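Local coordinates for protein aspartyl-tRNA synthetase 2 (Thermus thermophilus, PDB 1N9W) that attaches L-aspartate to both tRNA(Asp) and tRNA(Asn), activating it with ATP to aspartyl-adenylate before transfer to the acceptor end of the tRNA, at residues B[135-140]-B[193-197]; B[13-19]-B[59-65]; B[267-272]-B[311-317]. All blocks are in the same frame, centred on the assembly; numbering follows the deposited sequence.

Contact 1: B[135-140]-B[193-197]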
loop_
_atom_site.group_PDB
_atom_site.type_symbol
_atom_site.label_atom_id
_atom_site.label_comp_id
_atom_site.label_asym_id
_atom_site.label_seq_id
_atom_site.Cartn_x
_atom_site.Cartn_y
_atom_site.Cartn_z
ATOM N N PHE B 135 -0.996 -9.701 -1.740
ATOM C CA PHE B 135 0.381 -9.467 -2.152
ATOM C C PHE B 135 1.236 -9.097 -0.945
ATOM O O PHE B 135 2.257 -9.729 -0.680
ATOM C CB PHE B 135 0.397 -8.329 -3.171
ATOM C CG PHE B 135 1.761 -7.952 -3.656
ATOM C CD1 PHE B 135 2.409 -8.721 -4.622
ATOM C CD2 PHE B 135 2.398 -6.815 -3.161
ATOM C CE1 PHE B 135 3.666 -8.358 -5.090
ATOM C CE2 PHE B 135 3.655 -6.444 -3.622
ATOM C CZ PHE B 135 4.296 -7.214 -4.589
ATOM N N ARG B 136 0.803 -8.070 -0.211
ATOM C CA ARG B 136 1.528 -7.600 0.965
ATOM C C ARG B 136 1.557 -8.606 2.125
ATOM O O ARG B 136 2.557 -8.703 2.840
ATOM C CB ARG B 136 0.937 -6.273 1.465
ATOM C CG ARG B 136 0.938 -5.136 0.447
ATOM C CD ARG B 136 1.006 -3.777 1.163
ATOM N NE ARG B 136 0.740 -2.625 0.292
ATOM C CZ ARG B 136 -0.474 -2.212 -0.059
ATOM N NH1 ARG B 136 -1.550 -2.852 0.389
ATOM N NH2 ARG B 136 -0.614 -1.157 -0.861
ATOM N N ARG B 137 0.464 -9.342 2.314
ATOM C CA ARG B 137 0.383 -10.323 3.390
ATOM C C ARG B 137 1.396 -11.442 3.164
ATOM O O ARG B 137 2.215 -11.721 4.037
ATOM C CB ARG B 137 -1.028 -10.928 3.473
ATOM C CG ARG B 137 -1.347 -11.614 4.809
ATOM C CD ARG B 137 -2.516 -12.608 4.732
ATOM N NE ARG B 137 -3.829 -12.026 4.428
ATOM C CZ ARG B 137 -4.466 -11.126 5.178
ATOM N NH1 ARG B 137 -3.913 -10.675 6.295
ATOM N NH2 ARG B 137 -5.672 -10.695 4.829
ATOM N N TYR B 138 1.346 -12.075 1.996
ATOM C CA TYR B 138 2.268 -13.168 1.711
ATOM C C TYR B 138 3.715 -12.749 1.915
ATOM O O TYR B 138 4.469 -13.437 2.592
ATOM C CB TYR B 138 2.099 -13.686 0.275
ATOM C CG TYR B 138 3.124 -14.750 -0.068
ATOM C CD1 TYR B 138 2.994 -16.059 0.410
ATOM C CD2 TYR B 138 4.280 -14.421 -0.782
ATOM C CE1 TYR B 138 3.999 -17.008 0.198
ATOM C CE2 TYR B 138 5.289 -15.358 -0.998
ATOM C CZ TYR B 138 5.139 -16.650 -0.502
ATOM O OH TYR B 138 6.140 -17.570 -0.684
ATOM N N LEU B 139 4.098 -11.618 1.336
ATOM C CA LEU B 139 5.469 -11.140 1.469
ATOM C C LEU B 139 5.818 -10.741 2.910
ATOM O O LEU B 139 6.925 -11.028 3.377
ATOM C CB LEU B 139 5.718 -9.978 0.497
ATOM C CG LEU B 139 5.633 -10.370 -0.997
ATOM C CD1 LEU B 139 5.612 -9.116 -1.867
ATOM C CD2 LEU B 139 6.818 -11.284 -1.379
ATOM N N ASP B 140 4.897 -10.085 3.617
ATOM C CA ASP B 140 5.155 -9.706 5.016
ATOM C C ASP B 140 5.436 -10.965 5.846
ATOM O O ASP B 140 6.312 -10.958 6.702
ATOM C CB ASP B 140 3.953 -8.975 5.648
ATOM C CG ASP B 140 3.852 -7.503 5.234
ATOM O OD1 ASP B 140 4.854 -6.932 4.734
ATOM O OD2 ASP B 140 2.760 -6.913 5.435
ATOM N N VAL B 193 12.480 -6.874 0.021
ATOM C CA VAL B 193 11.588 -5.721 0.013
ATOM C C VAL B 193 10.618 -5.751 -1.157
ATOM O O VAL B 193 10.796 -6.504 -2.113
ATOM C CB VAL B 193 12.383 -4.386 -0.099
ATOM C CG1 VAL B 193 13.428 -4.299 0.994
ATOM C CG2 VAL B 193 13.024 -4.270 -1.473
ATOM N N TYR B 194 9.580 -4.930 -1.062
ATOM C CA TYR B 194 8.602 -4.843 -2.126
ATOM C C TYR B 194 7.993 -3.462 -2.103
ATOM O O TYR B 194 8.124 -2.722 -1.125
ATOM C CB TYR B 194 7.496 -5.887 -1.962
ATOM C CG TYR B 194 6.598 -5.661 -0.768
ATOM C CD1 TYR B 194 6.883 -6.242 0.465
ATOM C CD2 TYR B 194 5.443 -4.883 -0.882
ATOM C CE1 TYR B 194 6.037 -6.060 1.555
ATOM C CE2 TYR B 194 4.592 -4.694 0.199
ATOM C CZ TYR B 194 4.893 -5.290 1.416
ATOM O OH TYR B 194 4.039 -5.143 2.484
ATOM N N GLU B 195 7.331 -3.100 -3.190
ATOM C CA GLU B 195 6.711 -1.791 -3.258
ATOM C C GLU B 195 5.514 -1.796 -4.181
ATOM O O GLU B 195 5.488 -2.483 -5.206
ATOM C CB GLU B 195 7.736 -0.740 -3.706
ATOM C CG GLU B 195 7.136 0.634 -4.011
ATOM C CD GLU B 195 8.192 1.708 -4.243
ATOM O OE1 GLU B 195 9.160 1.459 -4.992
ATOM O OE2 GLU B 195 8.046 2.813 -3.677
ATOM N N VAL B 196 4.511 -1.033 -3.780
ATOM C CA VAL B 196 3.273 -0.895 -4.523
ATOM C C VAL B 196 3.177 0.563 -4.906
ATOM O O VAL B 196 2.872 1.407 -4.066
ATOM C CB VAL B 196 2.068 -1.238 -3.639
ATOM C CG1 VAL B 196 0.778 -0.983 -4.393
ATOM C CG2 VAL B 196 2.168 -2.679 -3.175
ATOM N N ALA B 197 3.444 0.872 -6.167
ATOM C CA ALA B 197 3.380 2.263 -6.604
ATOM C C ALA B 197 3.180 2.382 -8.107
ATOM O O ALA B 197 3.445 1.442 -8.855
ATOM C CB ALA B 197 4.650 3.001 -6.168
#

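Contact 2: B[13-19]-B[59-65]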
loop_
_atom_site.group_PDB
_atom_site.type_symbol
_atom_site.label_atom_id
_atom_site.label_comp_id
_atom_site.label_asym_id
_atom_site.label_seq_id
_atom_site.Cartn_x
_atom_site.Cartn_y
_atom_site.Cartn_z
ATOM N N GLY B 13 -37.504 -10.385 9.485
ATOM C CA GLY B 13 -38.464 -10.221 10.560
ATOM C C GLY B 13 -38.149 -9.076 11.506
ATOM O O GLY B 13 -38.968 -8.696 12.349
ATOM N N GLN B 14 -36.958 -8.508 11.373
ATOM C CA GLN B 14 -36.568 -7.401 12.241
ATOM C C GLN B 14 -36.573 -6.054 11.532
ATOM O O GLN B 14 -36.706 -5.975 10.309
ATOM C CB GLN B 14 -35.182 -7.672 12.814
ATOM C CG GLN B 14 -35.129 -8.949 13.621
ATOM C CD GLN B 14 -33.718 -9.410 13.905
ATOM O OE1 GLN B 14 -32.922 -8.690 14.503
ATOM N NE2 GLN B 14 -33.401 -10.626 13.474
ATOM N N GLU B 15 -36.434 -4.999 12.321
ATOM C CA GLU B 15 -36.395 -3.652 11.805
ATOM C C GLU B 15 -34.913 -3.327 11.665
ATOM O O GLU B 15 -34.144 -3.520 12.611
ATOM C CB GLU B 15 -37.043 -2.678 12.794
ATOM C CG GLU B 15 -37.713 -1.478 12.145
ATOM C CD GLU B 15 -39.190 -1.721 11.866
ATOM O OE1 GLU B 15 -40.002 -1.646 12.821
ATOM O OE2 GLU B 15 -39.549 -2.006 10.697
ATOM N N VAL B 16 -34.499 -2.872 10.487
ATOM C CA VAL B 16 -33.098 -2.527 10.271
ATOM C C VAL B 16 -32.972 -1.124 9.681
ATOM O O VAL B 16 -33.965 -0.504 9.273
ATOM C CB VAL B 16 -32.391 -3.534 9.315
ATOM C CG1 VAL B 16 -32.570 -4.954 9.821
ATOM C CG2 VAL B 16 -32.923 -3.391 7.896
ATOM N N GLU B 17 -31.748 -0.614 9.662
ATOM C CA GLU B 17 -31.492 0.708 9.101
ATOM C C GLU B 17 -30.517 0.540 7.947
ATOM O O GLU B 17 -29.502 -0.131 8.086
ATOM C CB GLU B 17 -30.891 1.635 10.157
ATOM C CG GLU B 17 -30.848 3.084 9.707
ATOM C CD GLU B 17 -30.393 4.040 10.793
ATOM O OE1 GLU B 17 -29.159 4.203 10.965
ATOM O OE2 GLU B 17 -31.276 4.616 11.482
ATOM N N LEU B 18 -30.836 1.126 6.800
ATOM C CA LEU B 18 -29.962 1.017 5.630
ATOM C C LEU B 18 -29.432 2.402 5.255
ATOM O O LEU B 18 -30.080 3.417 5.523
ATOM C CB LEU B 18 -30.748 0.443 4.441
ATOM C CG LEU B 18 -31.452 -0.923 4.607
ATOM C CD1 LEU B 18 -32.522 -1.074 3.558
ATOM C CD2 LEU B 18 -30.433 -2.044 4.512
ATOM N N LEU B 19 -28.238 2.436 4.670
ATOM C CA LEU B 19 -27.633 3.683 4.192
ATOM C C LEU B 19 -27.128 3.323 2.805
ATOM O O LEU B 19 -26.515 2.272 2.624
ATOM C CB LEU B 19 -26.458 4.129 5.074
ATOM C CG LEU B 19 -26.808 4.491 6.532
ATOM C CD1 LEU B 19 -25.532 4.812 7.313
ATOM C CD2 LEU B 19 -27.769 5.681 6.539
ATOM N N LEU B 59 -29.521 8.050 0.578
ATOM C CA LEU B 59 -30.652 7.821 1.468
ATOM C C LEU B 59 -30.370 7.026 2.732
ATOM O O LEU B 59 -29.373 6.312 2.857
ATOM C CB LEU B 59 -31.741 7.048 0.727
ATOM C CG LEU B 59 -32.247 7.432 -0.650
ATOM C CD1 LEU B 59 -33.218 6.354 -1.085
ATOM C CD2 LEU B 59 -32.911 8.792 -0.627
ATOM N N ARG B 60 -31.305 7.145 3.658
ATOM C CA ARG B 60 -31.272 6.382 4.882
ATOM C C ARG B 60 -32.662 5.752 4.899
ATOM O O ARG B 60 -33.655 6.443 4.658
ATOM C CB ARG B 60 -31.084 7.293 6.092
ATOM C CG ARG B 60 -31.301 6.590 7.409
ATOM C CD ARG B 60 -30.863 7.451 8.573
ATOM N NE ARG B 60 -31.541 7.032 9.780
ATOM C CZ ARG B 60 -32.813 7.302 10.056
ATOM N NH1 ARG B 60 -33.550 8.013 9.214
ATOM N NH2 ARG B 60 -33.366 6.829 11.170
ATOM N N VAL B 61 -32.725 4.444 5.127
ATOM C CA VAL B 61 -33.999 3.740 5.178
ATOM C C VAL B 61 -34.139 2.891 6.436
ATOM O O VAL B 61 -33.244 2.117 6.793
ATOM C CB VAL B 61 -34.212 2.788 3.969
ATOM C CG1 VAL B 61 -35.487 1.952 4.193
ATOM C CG2 VAL B 61 -34.319 3.581 2.657
ATOM N N ARG B 62 -35.276 3.047 7.103
ATOM C CA ARG B 62 -35.579 2.272 8.308
ATOM C C ARG B 62 -36.790 1.409 7.969
ATOM O O ARG B 62 -37.815 1.918 7.518
ATOM C CB ARG B 62 -35.902 3.210 9.475
ATOM C CG ARG B 62 -36.425 2.497 10.719
ATOM C CD ARG B 62 -36.569 3.457 11.902
ATOM N NE ARG B 62 -37.583 4.506 11.685
ATOM C CZ ARG B 62 -38.880 4.372 11.953
ATOM N NH1 ARG B 62 -39.346 3.232 12.453
ATOM N NH2 ARG B 62 -39.703 5.382 11.733
ATOM N N GLY B 63 -36.673 0.104 8.179
ATOM C CA GLY B 63 -37.787 -0.767 7.864
ATOM C C GLY B 63 -37.657 -2.232 8.222
ATOM O O GLY B 63 -36.627 -2.675 8.735
ATOM N N LEU B 64 -38.722 -2.978 7.929
ATOM C CA LEU B 64 -38.813 -4.410 8.223
ATOM C C LEU B 64 -38.302 -5.314 7.102
ATOM O O LEU B 64 -38.716 -5.180 5.948
ATOM C CB LEU B 64 -40.280 -4.762 8.517
ATOM C CG LEU B 64 -40.622 -6.213 8.848
ATOM C CD1 LEU B 64 -40.142 -6.515 10.262
ATOM C CD2 LEU B 64 -42.134 -6.440 8.729
ATOM N N VAL B 65 -37.404 -6.232 7.448
ATOM C CA VAL B 65 -36.858 -7.181 6.481
ATOM C C VAL B 65 -37.884 -8.290 6.265
ATOM O O VAL B 65 -38.250 -9.015 7.195
ATOM C CB VAL B 65 -35.520 -7.798 6.981
ATOM C CG1 VAL B 65 -34.933 -8.753 5.924
ATOM C CG2 VAL B 65 -34.518 -6.676 7.290
#

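Contact 3: B[267-272]-B[311-317]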
loop_
_atom_site.group_PDB
_atom_site.type_symbol
_atom_site.label_atom_id
_atom_site.label_comp_id
_atom_site.label_asym_id
_atom_site.label_seq_id
_atom_site.Cartn_x
_atom_site.Cartn_y
_atom_site.Cartn_z
ATOM N N ILE B 267 4.059 -23.918 -12.729
ATOM C CA ILE B 267 3.761 -23.282 -14.003
ATOM C C ILE B 267 4.765 -23.698 -15.065
ATOM O O ILE B 267 5.971 -23.730 -14.816
ATOM C CB ILE B 267 3.800 -21.756 -13.877
ATOM C CG1 ILE B 267 2.732 -21.298 -12.879
ATOM C CG2 ILE B 267 3.592 -21.118 -15.240
ATOM C CD1 ILE B 267 2.760 -19.817 -12.606
ATOM N N PRO B 268 4.274 -24.024 -16.271
ATOM C CA PRO B 268 5.099 -24.443 -17.411
ATOM C C PRO B 268 6.207 -23.452 -17.774
ATOM O O PRO B 268 5.943 -22.276 -18.025
ATOM C CB PRO B 268 4.074 -24.594 -18.532
ATOM C CG PRO B 268 2.860 -25.063 -17.794
ATOM C CD PRO B 268 2.842 -24.155 -16.591
ATOM N N ARG B 269 7.445 -23.938 -17.799
ATOM C CA ARG B 269 8.600 -23.110 -18.138
ATOM C C ARG B 269 8.903 -23.305 -19.627
ATOM O O ARG B 269 8.745 -24.405 -20.156
ATOM C CB ARG B 269 9.822 -23.534 -17.312
ATOM C CG ARG B 269 9.620 -23.605 -15.789
ATOM C CD ARG B 269 9.707 -22.238 -15.113
ATOM N NE ARG B 269 9.983 -22.326 -13.675
ATOM C CZ ARG B 269 9.096 -22.674 -12.742
ATOM N NH1 ARG B 269 7.849 -22.976 -13.074
ATOM N NH2 ARG B 269 9.457 -22.713 -11.465
ATOM N N LEU B 270 9.339 -22.251 -20.306
ATOM C CA LEU B 270 9.636 -22.366 -21.724
ATOM C C LEU B 270 10.651 -21.327 -22.169
ATOM O O LEU B 270 10.406 -20.122 -22.085
ATOM C CB LEU B 270 8.352 -22.214 -22.540
ATOM C CG LEU B 270 8.394 -22.721 -23.984
ATOM C CD1 LEU B 270 8.671 -24.215 -23.983
ATOM C CD2 LEU B 270 7.070 -22.435 -24.669
ATOM N N THR B 271 11.793 -21.803 -22.651
ATOM C CA THR B 271 12.860 -20.925 -23.106
ATOM C C THR B 271 12.416 -20.024 -24.251
ATOM O O THR B 271 11.659 -20.440 -25.128
ATOM C CB THR B 271 14.070 -21.739 -23.579
ATOM O OG1 THR B 271 14.474 -22.635 -22.539
ATOM C CG2 THR B 271 15.226 -20.813 -23.922
ATOM N N HIS B 272 12.898 -18.786 -24.238
ATOM C CA HIS B 272 12.571 -17.822 -25.278
ATOM C C HIS B 272 12.999 -18.362 -26.637
ATOM O O HIS B 272 12.537 -17.896 -27.676
ATOM C CB HIS B 272 13.265 -16.487 -24.984
ATOM C CG HIS B 272 13.222 -15.510 -26.118
ATOM N ND1 HIS B 272 14.135 -15.528 -27.150
ATOM C CD2 HIS B 272 12.381 -14.481 -26.378
ATOM C CE1 HIS B 272 13.861 -14.551 -27.996
ATOM N NE2 HIS B 272 12.801 -13.901 -27.550
ATOM N N TRP B 311 -1.269 -19.976 -17.210
ATOM C CA TRP B 311 0.013 -19.309 -17.003
ATOM C C TRP B 311 1.161 -19.942 -17.787
ATOM O O TRP B 311 1.167 -21.148 -18.044
ATOM C CB TRP B 311 0.367 -19.329 -15.516
ATOM C CG TRP B 311 -0.812 -19.150 -14.610
ATOM C CD1 TRP B 311 -1.742 -20.092 -14.280
ATOM C CD2 TRP B 311 -1.193 -17.952 -13.922
ATOM N NE1 TRP B 311 -2.678 -19.557 -13.429
ATOM C CE2 TRP B 311 -2.365 -18.249 -13.194
ATOM C CE3 TRP B 311 -0.653 -16.660 -13.856
ATOM C CZ2 TRP B 311 -3.010 -17.293 -12.399
ATOM C CZ3 TRP B 311 -1.295 -15.714 -13.067
ATOM C CH2 TRP B 311 -2.464 -16.037 -12.349
ATOM N N LEU B 312 2.141 -19.120 -18.143
ATOM C CA LEU B 312 3.298 -19.592 -18.886
ATOM C C LEU B 312 4.550 -18.755 -18.641
ATOM O O LEU B 312 4.570 -17.557 -18.915
ATOM C CB LEU B 312 2.991 -19.599 -20.388
ATOM C CG LEU B 312 4.155 -19.922 -21.329
ATOM C CD1 LEU B 312 4.623 -21.359 -21.121
ATOM C CD2 LEU B 312 3.710 -19.707 -22.770
ATOM N N PHE B 313 5.594 -19.391 -18.122
ATOM C CA PHE B 313 6.847 -18.701 -17.867
ATOM C C PHE B 313 7.756 -18.787 -19.087
ATOM O O PHE B 313 8.040 -19.877 -19.585
ATOM C CB PHE B 313 7.565 -19.318 -16.660
ATOM C CG PHE B 313 7.230 -18.668 -15.343
ATOM C CD1 PHE B 313 7.423 -17.300 -15.155
ATOM C CD2 PHE B 313 6.765 -19.434 -14.273
ATOM C CE1 PHE B 313 7.159 -16.702 -13.925
ATOM C CE2 PHE B 313 6.497 -18.847 -13.039
ATOM C CZ PHE B 313 6.696 -17.480 -12.862
ATOM N N VAL B 314 8.197 -17.630 -19.575
ATOM C CA VAL B 314 9.106 -17.566 -20.717
ATOM C C VAL B 314 10.475 -17.232 -20.129
ATOM O O VAL B 314 10.712 -16.110 -19.683
ATOM C CB VAL B 314 8.698 -16.458 -21.714
ATOM C CG1 VAL B 314 9.627 -16.470 -22.917
ATOM C CG2 VAL B 314 7.266 -16.667 -22.163
ATOM N N THR B 315 11.372 -18.215 -20.137
ATOM C CA THR B 315 12.705 -18.057 -19.567
ATOM C C THR B 315 13.837 -17.869 -20.569
ATOM O O THR B 315 13.664 -18.063 -21.769
ATOM C CB THR B 315 13.064 -19.265 -18.701
ATOM O OG1 THR B 315 13.030 -20.441 -19.513
ATOM C CG2 THR B 315 12.072 -19.419 -17.554
ATOM N N ARG B 316 15.004 -17.502 -20.040
ATOM C CA ARG B 316 16.225 -17.283 -20.819
ATOM C C ARG B 316 16.060 -16.393 -22.045
ATOM O O ARG B 316 15.921 -16.884 -23.163
ATOM C CB ARG B 316 16.825 -18.627 -21.250
ATOM C CG ARG B 316 17.331 -19.497 -20.105
ATOM C CD ARG B 316 18.485 -18.846 -19.355
ATOM N NE ARG B 316 18.978 -19.691 -18.271
ATOM C CZ ARG B 316 19.544 -20.882 -18.449
ATOM N NH1 ARG B 316 19.696 -21.373 -19.672
ATOM N NH2 ARG B 316 19.956 -21.585 -17.400
ATOM N N TYR B 317 16.092 -15.082 -21.833
ATOM C CA TYR B 317 15.973 -14.124 -22.928
ATOM C C TYR B 317 17.366 -13.719 -23.408
ATOM O O TYR B 317 18.328 -13.765 -22.642
ATOM C CB TYR B 317 15.218 -12.874 -22.473
ATOM C CG TYR B 317 13.710 -12.994 -22.485
ATOM C CD1 TYR B 317 13.048 -13.873 -21.628
ATOM C CD2 TYR B 317 12.944 -12.219 -23.354
ATOM C CE1 TYR B 317 11.658 -13.975 -21.637
ATOM C CE2 TYR B 317 11.556 -12.315 -23.373
ATOM C CZ TYR B 317 10.919 -13.195 -22.514
ATOM O OH TYR B 317 9.550 -13.298 -22.532
#

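Contact 1: B[135-140]-B[193-197]
Tyr194 reaches from strand 193-197 to helix 135-140, and its ring is met there by Phe135, Arg136, Leu139 and Asp140. Phe135 turns its edge to the face of Tyr194 in an offset edge-to-face pair, the planes 88° apart and the centroids 5.6 Å from each other; Phe135 CE2 makes the closest approach, 3.6 Å from Tyr194 CD2. Leu139 CD1 comes against the root of the same ring, 3.7 Å from Tyr194 CB, and also lies over one face of Phe135, filling the angle between the two aromatics as a branched aliphatic chain can. Arg136 crosses Tyr194 at about a right angle, its CG 3.7 Å from Tyr194 CE2. With its chain extended from CG to NE, it then carries the guanidinium on to Val196, where Arg136 NE lies 3.7 Å from Val196 CG2. Tyr194 CG stands between backbone N and carbonyl carbon (chi1 68°), which sends the ring across to the helix and its hydroxyl to Asp140. There Tyr194 OH donates to Asp140 OD1 at 3.0 Å, arriving 38° out of the carboxylate plane. The other carboxylate oxygen forms a salt bridge with Arg133 of the second subunit, while Arg136 pairs with Glu146 of its own chain and Glu146 of the second subunit. A tyrosine thus suits this place twice over: its ring is buried among apolar atoms, and its phenol tip meets an acid. The hydroxyl bond probably steadies Asp140 for its ionic partner, so the chemistry links the packing of helix on sheet to the dimer interface.

Contact 2: B[13-19]-B[59-65]
Six backbone hydrogen bonds join 13-19 to 59-65 as antiparallel neighbours. Val16 pairs with Gly63, and Leu18 with Val61, through two bonds each; the shortest runs from Leu18 N to Val61 O, 2.6 Å. The pairing already holds ahead of strand 15-28, where Gly13 N bonds to Val65 O at 2.8 Å and Val65 N to Gln14 O. At the positive phi of Gly13 a side chain would collide with the preceding carbonyl O, so glycine suits the position. Between these bonds lie CA-H...O contacts, such as Glu17 CA to Val61 O at 3.2 Å.

Apolar contacts gather on the face bearing Val16, Leu18 and Val61. Val16 CG1 meets Val65 CG2 at 3.6 Å, their side chains crossing at about a right angle, and Leu18 and Val61 both reach Leu36 of strand 31-38. Beta-branched valines fit such extended backbone well.

The face bearing Glu15, Glu17, Arg60 and Arg62 is mostly charged, though shared by Leu19 and Leu64. Glu17 OE2 alone takes both Arg60 NE, at 3.0 Å, and Arg60 NH2, at 3.1 Å, near the guanidinium plane; both bonds are weak and bent, with carboxylate and guanidinium planes 72° apart. Arg60 CG stands anti to the backbone N (chi1 169°), and Arg60 CB lies 3.7 Å from Leu19 CD2. Arg60 NH1 has a second acid, Glu83. A leucine in place of Arg60 would probably leave Glu17 and Glu83 without their shared positive mate. Strand 15-28 pairs with 31-38 and, here, with 58-67, the first-with-fourth pairing that helps close the OB-fold barrel of this anticodon-binding domain.

Contact 3: B[267-272]-B[311-317]
Ile267 opens the meeting of 267-272 with 311-317, and its side chain packs against Trp311 and Phe313. Ile267 CB lies 3.8 Å from Phe313 CD2. Ile267 CG1 lies beside the backbone N (chi1 -62°), which sets Ile267 CG2 anti to it, 3.7 Å from both Trp311 CB and Phe313 CD2. CG1 also passes Trp311 CB and carries CD1 on, Ile267 CD1 ending 3.8 Å from Trp311 CB and 3.9 Å from Phe313 CE2. Isoleucine suits this slot because its two branches, CG2 and CG1-CD1, can each touch Trp311 CB and the Phe313 ring.

Beyond it the strands run parallel, joined by hydrogen bonds from Phe313 N to Pro268 O and from Thr315 N to Leu270 O, with a weak one from Leu270 N to Phe313 O. Proline at 268 lacks an amide hydrogen but still offers its carbonyl. The last bond, His272 N to Thr315 O, is 2.7 Å long, and His272 CD2 then lies over one face of Tyr317. Arg269 runs beside Phe313, its guanidinium plane turned 67° from the ring, and ends in salt bridges to Glu228 and Glu235 of helix 227-248.

Strand 269-271 thus joins the edge of the class II catalytic sheet. The chemistry implies a division of work: backbone bonds set the register, Ile267 adds apolar contacts just before strand 269-271, and the arginine's charge is met by acids on the helix packed against that face.

In the fold
Contacts 1 and 3 both belong to the mixed sheet of the class II catalytic domain, toward its two ends: strand 192-198 lies next to outer strand 145-146, whereas contact 3 includes the other outer strand, 269-271. Their centres are 24 Å apart, and helix 227-248 packs against residues of both. The predicted active site lies near each: the side chain of Val196 is about 7 Å from that of Ala394, and the side chain of Tyr317 about 7 Å from those of Glu345 and Ser348. Contact 2 belongs to the tRNA-binding OB domain, its centre 40 Å from that of contact 1 and 55 Å from that of contact 3. Contacts 1 and 2 both touch the second subunit.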